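Local atomic coordinates of xylulose kinase (Bifidobacterium adolescentis ATCC 15703, PDB entry 3I8B), a protein that probably catalyses the ATP-dependent phosphorylation of D-xylulose to D-xylulose 5-phosphate, as a member of the FGGY family of carbohydrate kinases. Residues L267-G272 with R467-V472; R4-G9 with L62-A67; L105-G110 with D121-G126; R129-V134 with Y308-A313; V289-G294 with I428-G433. One frame throughout, in Å; residues are numbered along the deposited sequence.

In the fold
Interactions 1 and 2 both involve the five-stranded sheet: interaction 2 pairs strands 6-12 and 65-72, and interaction 1 lays helix 460-474 against the next strand, 267-273. Their centres are about 11 Å apart, and Leu267 CD1 touches Ala67 CB at 3.3 Å. Interactions 3 and 4 share helix 122-134, centres also about 11 Å apart, and lie across the molecule from interaction 2. Interaction 5 pairs two parallel strands of the seven-stranded sheet, its centre about 24 Å from those of 1 and 4. Ser292 of interaction 5 lies about 10 Å, side chain to side chain, from the predicted catalytic base Asp274; the Pro270 side chain of interaction 1 is about 12 Å from the magnesium ion.

Interaction 1. Residues L267-G272 with R467-V472; sequences LLAPGG and RQAAWV
Gln468 and Gly271 form the polar part of this contact, a pair of hydrogen bonds between one side-chain amide and one backbone residue. Gln468 OE1 accepts from Gly271 N at 2.8 Å, a bond bent to 141° at the hydrogen, while Gln468 NE2 gives to Gly271 O at 3.0 Å and is nearly straight (168°). The glycine oxygen lies close to the amide plane of Gln468, yet NE2 stands well above the carbonyl plane of Gly271. With one end accepting and the other donating, the orientation of the amide is fixed. CG is anti to the backbone N (chi1 180°) and the chain beyond it is extended, with the amide at Gly271.

The apolar part runs alongside. Ala269 CB points at the helix, 3.4 Å from Gln468 OE1, and meets Val472 CG2 at 3.7 Å. The same valine methyl reaches Pro270 CD (3.9 Å), and Val472 CG1 touches Leu267 CD1 at 3.7 Å.

Helix 460-474, of the C-terminal FGGY region, thus packs on the five-stranded sheet of the N-terminal one. It crosses the outermost strand 267-273 onto strand 65-72, where Ala469 touches Ala67; Gln468 also meets Met277 and Leu280 of helix 274-281.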
# COMPACT_ATOMS: atom_id res chain seq x y z
N LEU A 267 -4.70 4.82 24.80
CA LEU A 267 -4.24 5.85 23.87
C LEU A 267 -4.38 5.37 22.44
O LEU A 267 -4.53 4.17 22.18
CB LEU A 267 -2.81 6.29 24.17
CG LEU A 267 -1.64 5.31 24.10
CD1 LEU A 267 -1.17 5.13 22.66
CD2 LEU A 267 -0.51 5.86 24.97
N LEU A 268 -4.36 6.30 21.51
CA LEU A 268 -4.45 5.95 20.10
C LEU A 268 -3.12 6.29 19.45
O LEU A 268 -2.63 7.42 19.58
CB LEU A 268 -5.61 6.69 19.42
CG LEU A 268 -7.02 6.35 19.92
CD1 LEU A 268 -8.11 7.30 19.35
CD2 LEU A 268 -7.37 4.88 19.62
N ALA A 269 -2.53 5.31 18.79
CA ALA A 269 -1.32 5.52 18.00
C ALA A 269 -1.73 6.04 16.62
O ALA A 269 -2.91 6.01 16.28
CB ALA A 269 -0.52 4.21 17.89
N PRO A 270 -0.77 6.55 15.84
CA PRO A 270 -1.15 7.25 14.61
C PRO A 270 -1.85 6.36 13.57
O PRO A 270 -2.60 6.89 12.75
CB PRO A 270 0.19 7.74 14.06
CG PRO A 270 1.04 7.91 15.29
CD PRO A 270 0.66 6.75 16.16
N GLY A 271 -1.64 5.05 13.62
CA GLY A 271 -2.18 4.16 12.61
C GLY A 271 -1.35 4.25 11.33
O GLY A 271 -0.25 4.82 11.33
N GLY A 272 -1.87 3.70 10.24
CA GLY A 272 -1.15 3.78 8.97
C GLY A 272 -1.78 3.00 7.83
O GLY A 272 -2.78 2.29 8.02
N ARG A 467 2.42 -3.30 17.03
CA ARG A 467 3.80 -2.89 17.30
C ARG A 467 3.90 -1.38 17.41
O ARG A 467 4.65 -0.85 18.24
CB ARG A 467 4.76 -3.42 16.22
CG ARG A 467 6.24 -3.36 16.61
CD ARG A 467 7.19 -3.93 15.53
NE ARG A 467 8.58 -3.82 15.98
CZ ARG A 467 9.62 -3.56 15.19
NH1 ARG A 467 9.45 -3.39 13.88
NH2 ARG A 467 10.84 -3.47 15.71
N GLN A 468 3.12 -0.68 16.62
CA GLN A 468 3.16 0.78 16.65
C GLN A 468 2.49 1.30 17.91
O GLN A 468 2.96 2.27 18.51
CB GLN A 468 2.50 1.38 15.41
CG GLN A 468 2.51 2.92 15.40
CD GLN A 468 1.44 3.47 14.45
OE1 GLN A 468 0.24 3.36 14.71
NE2 GLN A 468 1.88 4.07 13.34
N ALA A 469 1.39 0.67 18.31
CA ALA A 469 0.73 1.06 19.55
C ALA A 469 1.64 0.78 20.76
O ALA A 469 1.74 1.60 21.67
CB ALA A 469 -0.60 0.32 19.71
N ALA A 470 2.31 -0.37 20.75
CA ALA A 470 3.28 -0.68 21.81
C ALA A 470 4.47 0.30 21.80
O ALA A 470 4.97 0.72 22.85
CB ALA A 470 3.75 -2.11 21.71
N TRP A 471 4.91 0.68 20.61
CA TRP A 471 5.98 1.67 20.46
C TRP A 471 5.59 3.01 21.11
O TRP A 471 6.35 3.56 21.92
CB TRP A 471 6.27 1.86 18.97
CG TRP A 471 7.49 2.71 18.62
CD1 TRP A 471 8.44 3.20 19.48
CD2 TRP A 471 7.89 3.10 17.31
NE1 TRP A 471 9.40 3.90 18.77
CE2 TRP A 471 9.08 3.85 17.43
CE3 TRP A 471 7.35 2.90 16.03
CZ2 TRP A 471 9.74 4.39 16.32
CZ3 TRP A 471 8.00 3.45 14.93
CH2 TRP A 471 9.19 4.18 15.09
N VAL A 472 4.42 3.53 20.76
CA VAL A 472 3.92 4.79 21.32
C VAL A 472 3.75 4.66 22.84
O VAL A 472 4.20 5.52 23.61
CB VAL A 472 2.57 5.21 20.68
CG1 VAL A 472 2.03 6.45 21.37
CG2 VAL A 472 2.75 5.46 19.17

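Interaction 2. Residues R4-G9 with L62-A67; sequences RTLVAG and LDDVSA
Leu6 to Ala8 and Val65 to Ala67 pair as the start of two parallel neighbours, strands 6-12 and 65-72, in the five-stranded sheet of the N-terminal half. Two backbone hydrogen bonds join them: Ser66 N gives to Leu6 O at 3.0 Å, almost straight at 170°, and Ala8 N gives to Ala67 O at 3.0 Å, more bent at 147°. Ala67 O also lies 3.2 Å from Val7 CA in a CA-H...O contact.

The strand order, 3-2-1-4-5, is that of the ribonuclease H-like core of the actin-like ATPase superfamily, to which FGGY kinases belong. The pairing is irregular because the chain turns a corner at Ser66; Ala67 N is buried here and has no partner in the model. A water bridges the two segments, accepting from Leu6 N at 2.9 Å, donating to Asp64 O and bonding Ser66 OG. Upstream, a type I turn leads residues 62-65 into the strand.

Among the side chains, Val65 CG1, anti to the backbone N (chi1 174°), lies 3.8 Å from Ala8 CB, with Leu62 CD2 also near. Leu6 CD1 comes against Asp64 OD2 at 3.3 Å, the two side chains crossing obliquely, and Asp64 OD1 forms a salt bridge with Arg31 of strand 29-36. On the side facing helix 460-474, Val7 CG1 meets Ala67 CB at 4.0 Å, and Val7 continues onto Ala466 and Leu473 of that helix.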
# COMPACT_ATOMS: atom_id res chain seq x y z
N ARG A 4 -0.74 -7.45 33.30
CA ARG A 4 -0.07 -7.57 32.00
C ARG A 4 -0.55 -6.50 31.00
O ARG A 4 -1.75 -6.33 30.78
CB ARG A 4 -0.26 -8.96 31.40
CG ARG A 4 -0.20 -8.90 29.88
CD ARG A 4 0.41 -10.13 29.29
NE ARG A 4 -0.59 -11.14 29.05
CZ ARG A 4 -0.47 -12.11 28.16
NH1 ARG A 4 0.62 -12.18 27.40
NH2 ARG A 4 -1.44 -13.01 28.02
N THR A 5 0.41 -5.81 30.40
CA THR A 5 0.12 -4.71 29.49
C THR A 5 -0.18 -5.21 28.08
O THR A 5 0.61 -5.93 27.48
CB THR A 5 1.28 -3.72 29.45
OG1 THR A 5 1.63 -3.38 30.79
CG2 THR A 5 0.87 -2.41 28.70
N LEU A 6 -1.35 -4.84 27.57
CA LEU A 6 -1.83 -5.30 26.28
C LEU A 6 -2.00 -4.10 25.35
O LEU A 6 -2.33 -3.00 25.80
CB LEU A 6 -3.18 -6.00 26.45
CG LEU A 6 -3.22 -7.31 27.24
CD1 LEU A 6 -4.66 -7.85 27.30
CD2 LEU A 6 -2.29 -8.35 26.61
N VAL A 7 -1.78 -4.32 24.06
CA VAL A 7 -2.16 -3.37 23.03
C VAL A 7 -3.06 -4.10 22.02
O VAL A 7 -3.25 -5.33 22.10
CB VAL A 7 -0.94 -2.75 22.28
CG1 VAL A 7 -0.08 -1.91 23.22
CG2 VAL A 7 -0.12 -3.82 21.62
N ALA A 8 -3.61 -3.35 21.08
CA ALA A 8 -4.45 -3.95 20.06
C ALA A 8 -4.07 -3.39 18.71
O ALA A 8 -3.94 -2.17 18.54
CB ALA A 8 -5.91 -3.68 20.36
N GLY A 9 -3.84 -4.28 17.76
CA GLY A 9 -3.58 -3.90 16.39
C GLY A 9 -4.84 -4.19 15.61
O GLY A 9 -5.35 -5.33 15.63
N LEU A 62 -11.92 -4.88 24.51
CA LEU A 62 -10.66 -4.16 24.64
C LEU A 62 -10.59 -3.40 25.97
O LEU A 62 -9.85 -2.42 26.09
CB LEU A 62 -10.52 -3.17 23.48
CG LEU A 62 -10.74 -3.69 22.06
CD1 LEU A 62 -10.73 -2.56 21.04
CD2 LEU A 62 -9.68 -4.72 21.73
N ASP A 63 -11.36 -3.83 26.96
CA ASP A 63 -11.41 -3.13 28.24
C ASP A 63 -10.05 -3.14 28.94
O ASP A 63 -9.77 -2.28 29.77
CB ASP A 63 -12.43 -3.77 29.18
CG ASP A 63 -13.86 -3.63 28.71
OD1 ASP A 63 -14.15 -2.76 27.85
OD2 ASP A 63 -14.69 -4.40 29.23
N ASP A 64 -9.23 -4.14 28.63
CA ASP A 64 -7.91 -4.27 29.25
C ASP A 64 -6.77 -3.80 28.35
O ASP A 64 -5.61 -4.18 28.56
CB ASP A 64 -7.68 -5.72 29.68
CG ASP A 64 -7.85 -6.72 28.53
OD1 ASP A 64 -8.20 -6.31 27.40
OD2 ASP A 64 -7.65 -7.94 28.76
N VAL A 65 -7.09 -2.97 27.36
CA VAL A 65 -6.10 -2.57 26.38
C VAL A 65 -5.63 -1.12 26.60
O VAL A 65 -6.45 -0.22 26.80
CB VAL A 65 -6.64 -2.78 24.94
CG1 VAL A 65 -5.69 -2.22 23.91
CG2 VAL A 65 -6.89 -4.28 24.70
N SER A 66 -4.31 -0.92 26.56
CA SER A 66 -3.64 0.34 26.90
C SER A 66 -3.28 1.25 25.71
O SER A 66 -3.07 2.45 25.87
CB SER A 66 -2.37 0.04 27.70
OG SER A 66 -2.70 -0.45 28.99
N ALA A 67 -3.20 0.68 24.51
CA ALA A 67 -2.99 1.48 23.31
C ALA A 67 -3.49 0.69 22.11
O ALA A 67 -3.48 -0.54 22.14
CB ALA A 67 -1.53 1.84 23.13
O HOH W 1 -3.04 -3.14 29.13

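Interaction 3. Residues L105-G110 with D121-G126; sequences LIEKLG and DPIARG
Helices 99-110 and 122-134 meet here through Gly110 and Gly126 in a close, nearly perpendicular helix-helix crossing, where the C-terminal end of one lies over the first turn of the next. The short segments cross at 94° with their axes only 7.3 Å apart. Glycine on both sides allows this: Gly110 CA and Gly126 CA are 3.4 Å apart, and a CB on either residue would run into a backbone oxygen of the other helix. Those oxygens instead take CA-H...O contacts in both directions, Gly110 CA to Pro122 O at 3.4 Å and Gly126 CA to Ile106 O at 3.5 Å.

Side chains flank the glycines. Ile106 CG2 meets Ile123 CG2 at 4.0 Å, the two crossing at about a right angle, and Ile123 CD1 lies beside Glu107 CG. The second helix begins with Asp121 as N-cap, its OD2 accepting from Ala124 N.

Arg125 reaches back to the last residue of the first helix. Its chain bends at chi3 (69°), which places NE, and the guanidinium lies with Pro122 CA over one face, near the rim. Arg125 NH1 bonds Pro119 O, NE gives to Gly110 O at 2.9 Å, and NH2 adds a weak bond to that same oxygen at 2.9 Å.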
# COMPACT_ATOMS: atom_id res chain seq x y z
N LEU A 105 -5.59 14.75 -14.38
CA LEU A 105 -4.67 15.40 -13.43
C LEU A 105 -3.28 15.50 -14.02
O LEU A 105 -2.59 16.51 -13.86
CB LEU A 105 -4.61 14.62 -12.11
CG LEU A 105 -5.81 14.78 -11.19
CD1 LEU A 105 -5.81 13.70 -10.11
CD2 LEU A 105 -5.78 16.16 -10.57
N ILE A 106 -2.85 14.44 -14.69
CA ILE A 106 -1.54 14.42 -15.32
C ILE A 106 -1.45 15.48 -16.43
O ILE A 106 -0.50 16.28 -16.47
CB ILE A 106 -1.19 13.02 -15.88
CG1 ILE A 106 -0.92 12.04 -14.73
CG2 ILE A 106 0.02 13.09 -16.81
CD1 ILE A 106 -1.06 10.60 -15.12
N GLU A 107 -2.44 15.50 -17.31
CA GLU A 107 -2.48 16.48 -18.40
C GLU A 107 -2.54 17.91 -17.83
O GLU A 107 -1.89 18.83 -18.34
CB GLU A 107 -3.67 16.22 -19.32
CG GLU A 107 -3.52 14.96 -20.19
CD GLU A 107 -4.65 14.78 -21.21
OE1 GLU A 107 -5.66 15.52 -21.16
OE2 GLU A 107 -4.54 13.89 -22.07
N LYS A 108 -3.31 18.09 -16.76
CA LYS A 108 -3.47 19.42 -16.16
C LYS A 108 -2.17 19.99 -15.59
O LYS A 108 -1.85 21.17 -15.82
CB LYS A 108 -4.56 19.41 -15.09
CG LYS A 108 -4.85 20.77 -14.49
CD LYS A 108 -5.64 21.65 -15.46
CE LYS A 108 -5.98 23.00 -14.80
NZ LYS A 108 -6.74 23.89 -15.71
N LEU A 109 -1.43 19.17 -14.86
CA LEU A 109 -0.13 19.60 -14.32
C LEU A 109 0.97 19.70 -15.39
O LEU A 109 1.91 20.48 -15.24
CB LEU A 109 0.37 18.69 -13.19
CG LEU A 109 0.45 19.17 -11.73
CD1 LEU A 109 1.52 18.38 -10.94
CD2 LEU A 109 0.74 20.66 -11.63
N GLY A 110 0.87 18.89 -16.44
CA GLY A 110 1.88 18.90 -17.48
C GLY A 110 1.68 20.02 -18.48
O GLY A 110 2.59 20.35 -19.24
N ASP A 121 7.26 16.37 -23.99
CA ASP A 121 5.95 15.74 -23.98
C ASP A 121 5.18 16.14 -22.72
O ASP A 121 5.67 15.96 -21.60
CB ASP A 121 6.10 14.22 -24.06
CG ASP A 121 4.77 13.50 -23.97
OD1 ASP A 121 3.81 13.95 -24.62
OD2 ASP A 121 4.69 12.49 -23.25
N PRO A 122 3.97 16.70 -22.90
CA PRO A 122 3.17 17.21 -21.78
C PRO A 122 2.80 16.11 -20.77
O PRO A 122 2.73 16.37 -19.57
CB PRO A 122 1.89 17.74 -22.45
CG PRO A 122 2.16 17.73 -23.93
CD PRO A 122 3.24 16.75 -24.18
N ILE A 123 2.60 14.89 -21.26
CA ILE A 123 2.26 13.77 -20.38
C ILE A 123 3.45 13.36 -19.50
O ILE A 123 3.33 13.25 -18.28
CB ILE A 123 1.72 12.55 -21.16
CG1 ILE A 123 0.59 12.98 -22.12
CG2 ILE A 123 1.23 11.46 -20.21
CD1 ILE A 123 -0.70 13.39 -21.43
N ALA A 124 4.60 13.14 -20.12
CA ALA A 124 5.81 12.80 -19.38
C ALA A 124 6.11 13.91 -18.38
O ALA A 124 6.58 13.66 -17.27
CB ALA A 124 7.00 12.63 -20.33
N ARG A 125 5.83 15.14 -18.80
CA ARG A 125 6.12 16.31 -17.98
C ARG A 125 5.17 16.40 -16.78
O ARG A 125 5.58 16.73 -15.67
CB ARG A 125 6.07 17.58 -18.83
CG ARG A 125 6.39 18.85 -18.07
CD ARG A 125 6.65 20.02 -19.01
NE ARG A 125 5.45 20.46 -19.72
CZ ARG A 125 5.32 20.43 -21.05
NH1 ARG A 125 6.31 19.96 -21.79
NH2 ARG A 125 4.20 20.86 -21.63
N GLY A 126 3.90 16.08 -17.02
CA GLY A 126 2.92 16.09 -15.96
C GLY A 126 3.24 15.00 -14.95
O GLY A 126 3.18 15.24 -13.75

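Interaction 4. Residues R129-V134 with Y308-A313; sequences RWVKAV and YDLTGA
Val131 points into the loop 308-313 and carries most of the helix side of the contact. Both its methyls press on the carbonyl oxygen of Asp309: CG2 comes within 3.3 Å of Asp309 O, and CG1 within 3.6 Å. CG1, anti to the backbone N (chi1 171°), also meets Tyr308 CB at 3.9 Å and Leu310 CD2 at 4.0 Å. Asp309 O accepts from Gly312 N, closing a type I turn from Asp309 to Gly312, so the valine packs on a carbonyl whose hydrogen bond is made within the turn. The carbonyl of Val131 faces the Tyr308 ring edge-on, its O in the ring plane and 3.3 Å from CD1.

One residue on, Lys132 lends its aliphatic CG to Leu310 CD2 at 4.1 Å, while its NZ makes a long, weak ion pair with Glu118. Lys132 O receives a bond from a water at 2.8 Å, and that water accepts from Tyr308 OH at 2.8 Å.

Helix 122-134, of the N-terminal FGGY region, thus meets a loop of the C-terminal region, between strands 297-301 and 315-318. With no direct hydrogen bond between the segments, their polar link runs through the water, and the direct contact is van der Waals.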
# COMPACT_ATOMS: atom_id res chain seq x y z
N ARG A 129 6.10 16.16 -12.79
CA ARG A 129 5.71 17.22 -11.87
C ARG A 129 4.92 16.68 -10.67
O ARG A 129 5.03 17.21 -9.55
CB ARG A 129 4.92 18.31 -12.60
CG ARG A 129 5.80 19.28 -13.41
CD ARG A 129 4.96 20.12 -14.40
NE ARG A 129 5.78 21.08 -15.12
CZ ARG A 129 5.37 21.81 -16.15
NH1 ARG A 129 4.13 21.68 -16.60
NH2 ARG A 129 6.20 22.66 -16.74
N TRP A 130 4.12 15.64 -10.90
CA TRP A 130 3.40 14.98 -9.81
C TRP A 130 4.37 14.27 -8.87
O TRP A 130 4.28 14.41 -7.64
CB TRP A 130 2.35 13.99 -10.35
CG TRP A 130 1.07 14.66 -10.72
CD1 TRP A 130 0.61 14.93 -11.99
CD2 TRP A 130 0.08 15.16 -9.81
NE1 TRP A 130 -0.61 15.57 -11.91
CE2 TRP A 130 -0.95 15.73 -10.59
CE3 TRP A 130 -0.03 15.18 -8.41
CZ2 TRP A 130 -2.08 16.31 -10.01
CZ3 TRP A 130 -1.16 15.76 -7.84
CH2 TRP A 130 -2.17 16.32 -8.64
N VAL A 131 5.29 13.51 -9.44
CA VAL A 131 6.29 12.81 -8.65
C VAL A 131 7.08 13.78 -7.74
O VAL A 131 7.22 13.55 -6.53
CB VAL A 131 7.21 11.95 -9.55
CG1 VAL A 131 8.41 11.39 -8.78
CG2 VAL A 131 6.40 10.83 -10.17
N LYS A 132 7.56 14.88 -8.33
CA LYS A 132 8.29 15.90 -7.57
C LYS A 132 7.41 16.62 -6.53
O LYS A 132 7.89 16.95 -5.45
CB LYS A 132 8.99 16.91 -8.50
CG LYS A 132 10.12 16.31 -9.34
CD LYS A 132 10.79 17.34 -10.27
CE LYS A 132 9.74 18.07 -11.12
NZ LYS A 132 10.18 18.61 -12.47
N ALA A 133 6.14 16.83 -6.85
CA ALA A 133 5.21 17.52 -5.94
C ALA A 133 4.85 16.71 -4.69
O ALA A 133 4.89 17.23 -3.57
CB ALA A 133 3.93 17.93 -6.70
N VAL A 134 4.50 15.43 -4.88
CA VAL A 134 3.97 14.62 -3.77
C VAL A 134 4.48 13.18 -3.73
O VAL A 134 4.04 12.39 -2.90
CB VAL A 134 2.42 14.56 -3.79
CG1 VAL A 134 1.80 15.93 -3.59
CG2 VAL A 134 1.93 13.91 -5.07
N TYR A 308 12.10 9.28 -5.85
CA TYR A 308 11.40 9.96 -6.94
C TYR A 308 11.57 9.25 -8.29
O TYR A 308 12.53 9.50 -9.00
CB TYR A 308 11.90 11.41 -7.05
CG TYR A 308 11.59 12.26 -5.84
CD1 TYR A 308 10.33 12.81 -5.66
CD2 TYR A 308 12.57 12.54 -4.89
CE1 TYR A 308 10.04 13.58 -4.56
CE2 TYR A 308 12.29 13.33 -3.78
CZ TYR A 308 11.02 13.85 -3.63
OH TYR A 308 10.72 14.64 -2.55
N ASP A 309 10.64 8.36 -8.62
CA ASP A 309 10.63 7.75 -9.95
C ASP A 309 9.91 8.67 -10.95
O ASP A 309 8.69 8.60 -11.08
CB ASP A 309 9.97 6.37 -9.90
CG ASP A 309 9.79 5.76 -11.29
OD1 ASP A 309 10.37 6.30 -12.26
OD2 ASP A 309 9.06 4.75 -11.40
N LEU A 310 10.67 9.52 -11.63
CA LEU A 310 10.10 10.53 -12.54
C LEU A 310 9.24 9.91 -13.63
O LEU A 310 8.45 10.58 -14.30
CB LEU A 310 11.22 11.37 -13.18
CG LEU A 310 12.13 12.07 -12.17
CD1 LEU A 310 13.14 12.99 -12.87
CD2 LEU A 310 11.30 12.84 -11.14
N THR A 311 9.40 8.60 -13.77
CA THR A 311 8.65 7.78 -14.70
C THR A 311 7.20 7.55 -14.25
O THR A 311 6.31 7.33 -15.08
CB THR A 311 9.37 6.43 -14.81
OG1 THR A 311 10.07 6.36 -16.06
CG2 THR A 311 8.43 5.28 -14.65
N GLY A 312 6.97 7.57 -12.94
CA GLY A 312 5.64 7.39 -12.39
C GLY A 312 5.23 5.93 -12.26
O GLY A 312 4.03 5.63 -12.19
N ALA A 313 6.20 5.03 -12.25
CA ALA A 313 5.93 3.62 -12.00
C ALA A 313 5.95 3.35 -10.49
O ALA A 313 4.98 2.87 -9.90
CB ALA A 313 6.95 2.73 -12.70
O HOH W 2 8.55 16.33 -2.79

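Interaction 5. Residues V289-G294 with I428-G433; sequences VSISLG and ILLIGG
Leu429 O receives the shortest bond of this contact, from Ile291 N at 2.8 Å with 167° at the hydrogen, and Ser290 CA adds a CA-H...O contact to it at 3.3 Å. The pattern repeats along the strands: Leu429 N gives to Val289 O, Ile431 N to Ile291 O at 2.9 Å, and Leu293 N to Ile431 O at 3.1 Å, all nearly straight.

Strands 288-293 and 427-431 are thereby joined as parallel neighbours inside the seven-stranded mixed sheet of the C-terminal half, the axes of the two segments 20° apart; this region, too, belongs to the actin-like ATPase superfamily. Val289, Ile291, Ile428 and Leu430 share one face. There Ile291 CD1 meets Ile428 CG2 at 3.8 Å, side by side and pointing the same way, and Leu430 CD1 reaches Ile291 CG2; helices 396-420 and 438-448 pack over this face.

Ser290, Ser292, Leu429 and Ile431 form the other face. Ile431 CG1 sits between the backbone N and the carbonyl carbon (chi1 54°), which sets it 3.5 Å from Ile291 O and 3.8 Å from Ser292 CB. Beyond the strand, Gly432 has a positive phi, and a CB on it would collide with Leu293 N.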
# COMPACT_ATOMS: atom_id res chain seq x y z
N VAL A 289 13.60 -4.97 1.54
CA VAL A 289 12.47 -4.93 0.64
C VAL A 289 11.64 -6.18 0.87
O VAL A 289 12.17 -7.24 1.22
CB VAL A 289 12.90 -4.85 -0.83
CG1 VAL A 289 13.55 -6.15 -1.26
CG2 VAL A 289 11.69 -4.52 -1.71
N SER A 290 10.33 -6.05 0.69
CA SER A 290 9.46 -7.20 0.72
C SER A 290 8.85 -7.36 -0.66
O SER A 290 8.51 -6.37 -1.31
CB SER A 290 8.34 -7.01 1.75
OG SER A 290 7.40 -6.05 1.30
N ILE A 291 8.74 -8.60 -1.11
CA ILE A 291 8.02 -8.91 -2.32
C ILE A 291 6.77 -9.69 -1.97
O ILE A 291 6.85 -10.83 -1.51
CB ILE A 291 8.88 -9.74 -3.29
CG1 ILE A 291 10.00 -8.88 -3.85
CG2 ILE A 291 8.01 -10.32 -4.39
CD1 ILE A 291 11.19 -9.67 -4.32
N SER A 292 5.62 -9.07 -2.14
CA SER A 292 4.36 -9.76 -1.91
C SER A 292 3.88 -10.26 -3.26
O SER A 292 3.54 -9.48 -4.15
CB SER A 292 3.34 -8.81 -1.29
OG SER A 292 2.27 -9.54 -0.73
N LEU A 293 3.87 -11.58 -3.42
CA LEU A 293 3.57 -12.18 -4.70
C LEU A 293 2.24 -12.91 -4.67
O LEU A 293 2.17 -14.07 -4.29
CB LEU A 293 4.69 -13.16 -5.06
CG LEU A 293 4.96 -13.51 -6.53
CD1 LEU A 293 5.14 -12.25 -7.38
CD2 LEU A 293 6.20 -14.39 -6.59
N GLY A 294 1.17 -12.20 -5.04
CA GLY A 294 -0.11 -12.83 -5.30
C GLY A 294 -0.22 -12.95 -6.82
O GLY A 294 0.81 -13.00 -7.50
N ILE A 428 16.03 -9.30 1.25
CA ILE A 428 14.76 -9.53 0.57
C ILE A 428 13.87 -10.45 1.39
O ILE A 428 14.29 -11.54 1.78
CB ILE A 428 14.96 -10.23 -0.79
CG1 ILE A 428 16.02 -9.51 -1.62
CG2 ILE A 428 13.63 -10.34 -1.55
CD1 ILE A 428 16.34 -10.22 -2.93
N LEU A 429 12.63 -10.03 1.64
CA LEU A 429 11.63 -10.89 2.25
C LEU A 429 10.61 -11.25 1.19
O LEU A 429 10.20 -10.40 0.41
CB LEU A 429 10.94 -10.19 3.42
CG LEU A 429 11.77 -9.99 4.70
CD1 LEU A 429 12.94 -9.08 4.43
CD2 LEU A 429 10.90 -9.45 5.83
N LEU A 430 10.20 -12.52 1.17
CA LEU A 430 9.24 -12.98 0.19
C LEU A 430 7.99 -13.48 0.90
O LEU A 430 8.05 -14.43 1.69
CB LEU A 430 9.84 -14.10 -0.66
CG LEU A 430 8.88 -14.77 -1.65
CD1 LEU A 430 8.43 -13.78 -2.73
CD2 LEU A 430 9.52 -16.01 -2.27
N ILE A 431 6.87 -12.84 0.62
CA ILE A 431 5.60 -13.17 1.25
C ILE A 431 4.50 -13.33 0.21
O ILE A 431 4.75 -13.23 -0.99
CB ILE A 431 5.16 -12.06 2.23
CG1 ILE A 431 5.12 -10.71 1.50
CG2 ILE A 431 6.07 -12.03 3.44
CD1 ILE A 431 4.78 -9.52 2.39
N GLY A 432 3.29 -13.58 0.69
CA GLY A 432 2.16 -13.81 -0.19
C GLY A 432 2.09 -15.24 -0.69
O GLY A 432 2.99 -16.04 -0.43
N GLY A 433 1.02 -15.55 -1.41
CA GLY A 433 0.79 -16.88 -1.95
C GLY A 433 1.93 -17.44 -2.78
O GLY A 433 2.28 -18.60 -2.66